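Pyrrolysyl-tRNA synthetase (Desulfitobacterium hafniense, PDB 3DSQ) probably charges its cognate tRNA with pyrrolysine at the expense of ATP, as a homodimeric class II aminoacyl-tRNA synthetase. Local coordinates at residues S37-L40 with S41-R44; R44-Q47 with G48-Q52. All coordinates share one frame; numbering follows the deposited sequence.

Contact 1. Residues S37-L40 with S41-R44; sequences SDAL and SRDR
Asp-38 and Ser-41 meet at the N-terminal end of helix 39-68 and show how an aspartate N-cap closes a first turn. The carboxylate oxygen Asp-38 OD1 accepts from the backbone Ser-41 N over 2.8 Å, nearly straight at the hydrogen (163°), on its syn side but with the donor well out of the carboxylate plane. From Ser-41 the hydroxyl also reaches back: Ser-41 OG is 2.9 Å from Asp-38 OD1 and 2.9 Å from Asp-38 OD2, weak alternatives for its single proton. The hydroxyl thus sits between the two carboxylate oxygens; the firm capping bond is that from Ser-41 N, to which the hydroxyl adds at most a weak second hold. Chi1 of Asp-38, 57°, sets CG between the backbone N and the carbonyl carbon, which turns the acid back toward the amide of Ser-41. A negative group here would probably interact well with the helix dipole.

Behind the cap, the helical i to i+4 hydrogen bonds begin with Arg-42 N to Asp-38 O at 3.0 Å and continue with Asp-43 N to Ala-39 O at 2.7 Å and Arg-44 N to Leu-40 O. On another side of the turn the bent chain of Arg-42 brings its guanidinium over Ala-39, with CA over one face and Arg-42 NH1 3.5 Å from Ala-39 CB. The same NH1 forms a salt bridge with Asp-43 OD1 at 3.0 Å, the acid lying at the guanidinium edge and almost in its plane.

Arg-42 NE donates to the carbonyl of Phe-13, while Asp-43 OD1 also receives a weak bond from Gln-18 NE2. These links join the start of helix 39-68 to the loop before helix 16-24 and to that helix itself, at the periphery of the subunit.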
loop_
_atom_site.group_PDB
_atom_site.type_symbol
_atom_site.label_atom_id
_atom_site.label_comp_id
_atom_site.label_asym_id
_atom_site.label_seq_id
_atom_site.Cartn_x
_atom_site.Cartn_y
_atom_site.Cartn_z
ATOM N N SER B 37 8.925 -45.825 -5.169
ATOM C CA SER B 37 8.932 -47.054 -5.956
ATOM C C SER B 37 7.781 -47.153 -6.950
ATOM O O SER B 37 7.885 -47.848 -7.948
ATOM C CB SER B 37 8.899 -48.272 -5.025
ATOM O OG SER B 37 10.048 -48.305 -4.188
ATOM N N ASP B 38 6.686 -46.458 -6.670
ATOM C CA ASP B 38 5.513 -46.496 -7.532
ATOM C C ASP B 38 4.558 -45.359 -7.179
ATOM O O ASP B 38 4.710 -44.707 -6.145
ATOM C CB ASP B 38 4.810 -47.840 -7.364
ATOM C CG ASP B 38 4.421 -48.112 -5.922
ATOM O OD1 ASP B 38 3.391 -47.572 -5.473
ATOM O OD2 ASP B 38 5.159 -48.849 -5.234
ATOM N N ALA B 39 3.572 -45.137 -8.043
ATOM C CA ALA B 39 2.584 -44.075 -7.868
ATOM C C ALA B 39 1.746 -44.160 -6.593
ATOM O O ALA B 39 1.492 -43.147 -5.941
ATOM C CB ALA B 39 1.660 -44.025 -9.086
ATOM N N LEU B 40 1.300 -45.360 -6.238
ATOM C CA LEU B 40 0.479 -45.507 -5.040
ATOM C C LEU B 40 1.274 -45.150 -3.791
ATOM O O LEU B 40 0.778 -44.450 -2.913
ATOM C CB LEU B 40 -0.074 -46.935 -4.942
ATOM C CG LEU B 40 -1.102 -47.298 -6.024
ATOM C CD1 LEU B 40 -1.499 -48.765 -5.918
ATOM C CD2 LEU B 40 -2.329 -46.405 -5.874
ATOM N N SER B 41 2.515 -45.615 -3.722
ATOM C CA SER B 41 3.358 -45.315 -2.571
ATOM C C SER B 41 3.620 -43.811 -2.521
ATOM O O SER B 41 3.671 -43.212 -1.448
ATOM C CB SER B 41 4.682 -46.069 -2.676
ATOM O OG SER B 41 4.452 -47.461 -2.807
ATOM N N ARG B 42 3.778 -43.201 -3.691
ATOM C CA ARG B 42 4.024 -41.767 -3.773
ATOM C C ARG B 42 2.787 -40.985 -3.361
ATOM O O ARG B 42 2.872 -40.035 -2.582
ATOM C CB ARG B 42 4.454 -41.388 -5.194
ATOM C CG ARG B 42 4.181 -39.946 -5.573
ATOM C CD ARG B 42 3.041 -39.906 -6.566
ATOM N NE ARG B 42 3.541 -39.740 -7.926
ATOM C CZ ARG B 42 2.850 -40.024 -9.025
ATOM N NH1 ARG B 42 1.619 -40.504 -8.940
ATOM N NH2 ARG B 42 3.395 -39.808 -10.212
ATOM N N ASP B 43 1.633 -41.384 -3.883
ATOM C CA ASP B 43 0.389 -40.713 -3.538
ATOM C C ASP B 43 0.201 -40.813 -2.021
ATOM O O ASP B 43 -0.184 -39.843 -1.363
ATOM C CB ASP B 43 -0.786 -41.365 -4.274
ATOM C CG ASP B 43 -0.737 -41.132 -5.786
ATOM O OD1 ASP B 43 0.246 -40.537 -6.273
ATOM O OD2 ASP B 43 -1.682 -41.547 -6.496
ATOM N N ARG B 44 0.481 -41.989 -1.470
ATOM C CA ARG B 44 0.353 -42.204 -0.033
ATOM C C ARG B 44 1.276 -41.252 0.725
ATOM O O ARG B 44 0.865 -40.586 1.670
ATOM C CB ARG B 44 0.716 -43.648 0.318
ATOM C CG ARG B 44 0.960 -43.873 1.798
ATOM C CD ARG B 44 1.824 -45.103 2.003
ATOM N NE ARG B 44 1.057 -46.329 1.869
ATOM C CZ ARG B 44 1.590 -47.522 1.633
ATOM N NH1 ARG B 44 2.904 -47.647 1.496
ATOM N NH2 ARG B 44 0.805 -48.591 1.544
#

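Contact 2. Residues R44-Q47 with G48-Q52; sequences RAFQ and GIEHQ
Phe-46 O receives the amide of Glu-50 in the shortest hydrogen bond between 44-47 and 48-52, 2.8 Å to Glu-50 N and close to linear (167°). The two residues lie one turn apart on the helix, and their side chains meet. Glu-50 CB lies 3.3 Å from Phe-46 O and over one face of the Phe-46 ring. Farther out the carboxylate hangs above the far rim of the ring, on the side of CB, with Glu-50 OE1 4.0 Å from Phe-46 CE2 and Glu-50 OE2 4.1 Å from Phe-46 CZ; ring and carboxylate planes are inclined at 44°. The glutamate can span this distance because its chain is extended, with CG anti to the backbone N. Its carboxylate is held chiefly by a salt bridge from OE2 to Arg-21 NE on helix 16-24, and since the Phe-46 ring touches Arg-21 as well, acid, ring and arginine form one cluster.

This is a plain i to i+4 pairing on a regular alpha-helix, here the long helix 39-68, used to dock a shorter helix against it. Phe-46 and Ile-49 both touch Leu-22 of helix 16-24, and Ile-49 also reaches Trp-14 and Met-34 in the flanking loops.

Ile-49 is tied to the preceding turn by Ile-49 N to Ala-45 O at 2.9 Å. With CG1 anti to the carbonyl carbon (chi1 -66°), that branch runs back along the helix, and Ile-49 CG1 comes within 3.5 Å of Ala-45 O. Ala-45 itself touches Phe-36. On the more exposed part of the helix, His-51 N bonds to Gln-47 O at 3.0 Å, while Gly-48 N makes a longer bond to Arg-44 O, 3.3 Å.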
loop_
_atom_site.group_PDB
_atom_site.type_symbol
_atom_site.label_atom_id
_atom_site.label_comp_id
_atom_site.label_asym_id
_atom_site.label_seq_id
_atom_site.Cartn_x
_atom_site.Cartn_y
_atom_site.Cartn_z
ATOM N N ARG B 44 0.481 -41.989 -1.470
ATOM C CA ARG B 44 0.353 -42.204 -0.033
ATOM C C ARG B 44 1.276 -41.252 0.725
ATOM O O ARG B 44 0.865 -40.586 1.670
ATOM C CB ARG B 44 0.716 -43.648 0.318
ATOM C CG ARG B 44 0.960 -43.873 1.798
ATOM C CD ARG B 44 1.824 -45.103 2.003
ATOM N NE ARG B 44 1.057 -46.329 1.869
ATOM C CZ ARG B 44 1.590 -47.522 1.633
ATOM N NH1 ARG B 44 2.904 -47.647 1.496
ATOM N NH2 ARG B 44 0.805 -48.591 1.544
ATOM N N ALA B 45 2.531 -41.199 0.310
ATOM C CA ALA B 45 3.488 -40.321 0.954
ATOM C C ALA B 45 3.035 -38.873 0.863
ATOM O O ALA B 45 3.121 -38.124 1.837
ATOM C CB ALA B 45 4.841 -40.479 0.310
ATOM N N PHE B 46 2.551 -38.483 -0.316
ATOM C CA PHE B 46 2.099 -37.119 -0.547
ATOM C C PHE B 46 1.096 -36.669 0.494
ATOM O O PHE B 46 1.204 -35.578 1.057
ATOM C CB PHE B 46 1.454 -36.995 -1.927
ATOM C CG PHE B 46 0.747 -35.700 -2.133
ATOM C CD1 PHE B 46 1.471 -34.529 -2.326
ATOM C CD2 PHE B 46 -0.642 -35.640 -2.090
ATOM C CE1 PHE B 46 0.822 -33.315 -2.474
ATOM C CE2 PHE B 46 -1.303 -34.427 -2.238
ATOM C CZ PHE B 46 -0.569 -33.259 -2.430
ATOM N N GLN B 47 0.114 -37.530 0.724
ATOM C CA GLN B 47 -0.950 -37.281 1.676
ATOM C C GLN B 47 -0.389 -37.036 3.076
ATOM O O GLN B 47 -0.828 -36.127 3.789
ATOM C CB GLN B 47 -1.897 -38.482 1.684
ATOM C CG GLN B 47 -3.321 -38.163 2.067
ATOM C CD GLN B 47 -4.243 -39.362 1.915
ATOM O OE1 GLN B 47 -4.283 -40.002 0.857
ATOM N NE2 GLN B 47 -4.996 -39.668 2.970
ATOM N N GLY B 48 0.589 -37.846 3.458
ATOM C CA GLY B 48 1.192 -37.708 4.774
ATOM C C GLY B 48 1.978 -36.423 4.939
ATOM O O GLY B 48 1.868 -35.751 5.966
ATOM N N ILE B 49 2.775 -36.078 3.930
ATOM C CA ILE B 49 3.564 -34.854 3.979
ATOM C C ILE B 49 2.645 -33.634 3.936
ATOM O O ILE B 49 2.816 -32.691 4.710
ATOM C CB ILE B 49 4.572 -34.793 2.812
ATOM C CG1 ILE B 49 5.610 -35.911 2.976
ATOM C CG2 ILE B 49 5.242 -33.421 2.759
ATOM C CD1 ILE B 49 6.601 -35.998 1.832
ATOM N N GLU B 50 1.667 -33.648 3.035
ATOM C CA GLU B 50 0.742 -32.526 2.949
ATOM C C GLU B 50 0.116 -32.301 4.325
ATOM O O GLU B 50 0.091 -31.182 4.836
ATOM C CB GLU B 50 -0.363 -32.812 1.933
ATOM C CG GLU B 50 -1.428 -31.728 1.891
ATOM C CD GLU B 50 -2.620 -32.105 1.025
ATOM O OE1 GLU B 50 -3.112 -33.240 1.174
ATOM O OE2 GLU B 50 -3.067 -31.266 0.216
ATOM N N HIS B 51 -0.384 -33.384 4.911
ATOM C CA HIS B 51 -1.025 -33.353 6.221
ATOM C C HIS B 51 -0.199 -32.607 7.263
ATOM O O HIS B 51 -0.724 -31.779 7.997
ATOM C CB HIS B 51 -1.278 -34.778 6.715
ATOM C CG HIS B 51 -1.960 -34.835 8.045
ATOM N ND1 HIS B 51 -3.301 -34.551 8.206
ATOM C CD2 HIS B 51 -1.479 -35.099 9.283
ATOM C CE1 HIS B 51 -3.615 -34.637 9.486
ATOM N NE2 HIS B 51 -2.529 -34.967 10.161
ATOM N N GLN B 52 1.091 -32.924 7.329
ATOM C CA GLN B 52 2.011 -32.289 8.262
ATOM C C GLN B 52 2.219 -30.816 7.911
ATOM O O GLN B 52 2.335 -29.968 8.798
ATOM C CB GLN B 52 3.360 -33.012 8.242
ATOM C CG GLN B 52 4.466 -32.318 9.048
ATOM C CD GLN B 52 4.185 -32.287 10.545
ATOM O OE1 GLN B 52 4.016 -33.331 11.176
ATOM N NE2 GLN B 52 4.135 -31.086 11.119
#

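Contact 1 is the capped start and contact 2 the following turns of helix 39-68, their centres about 11 Å apart. Contact 1 comes first along the chain; contact 2 takes over at Arg-44, the residue they share, and they have no other touch. Both lie on the same side of the chain's centre, about 37 and 31 Å from it respectively, in a peripheral helical part. Contact 1 is linked by a hydrogen bond to the loop before helix 16-24 and a weak bond to the helix itself; contact 2 meets that helix through an apolar patch with a salt bridge. Together they join the first part of the long helix to the segment before it.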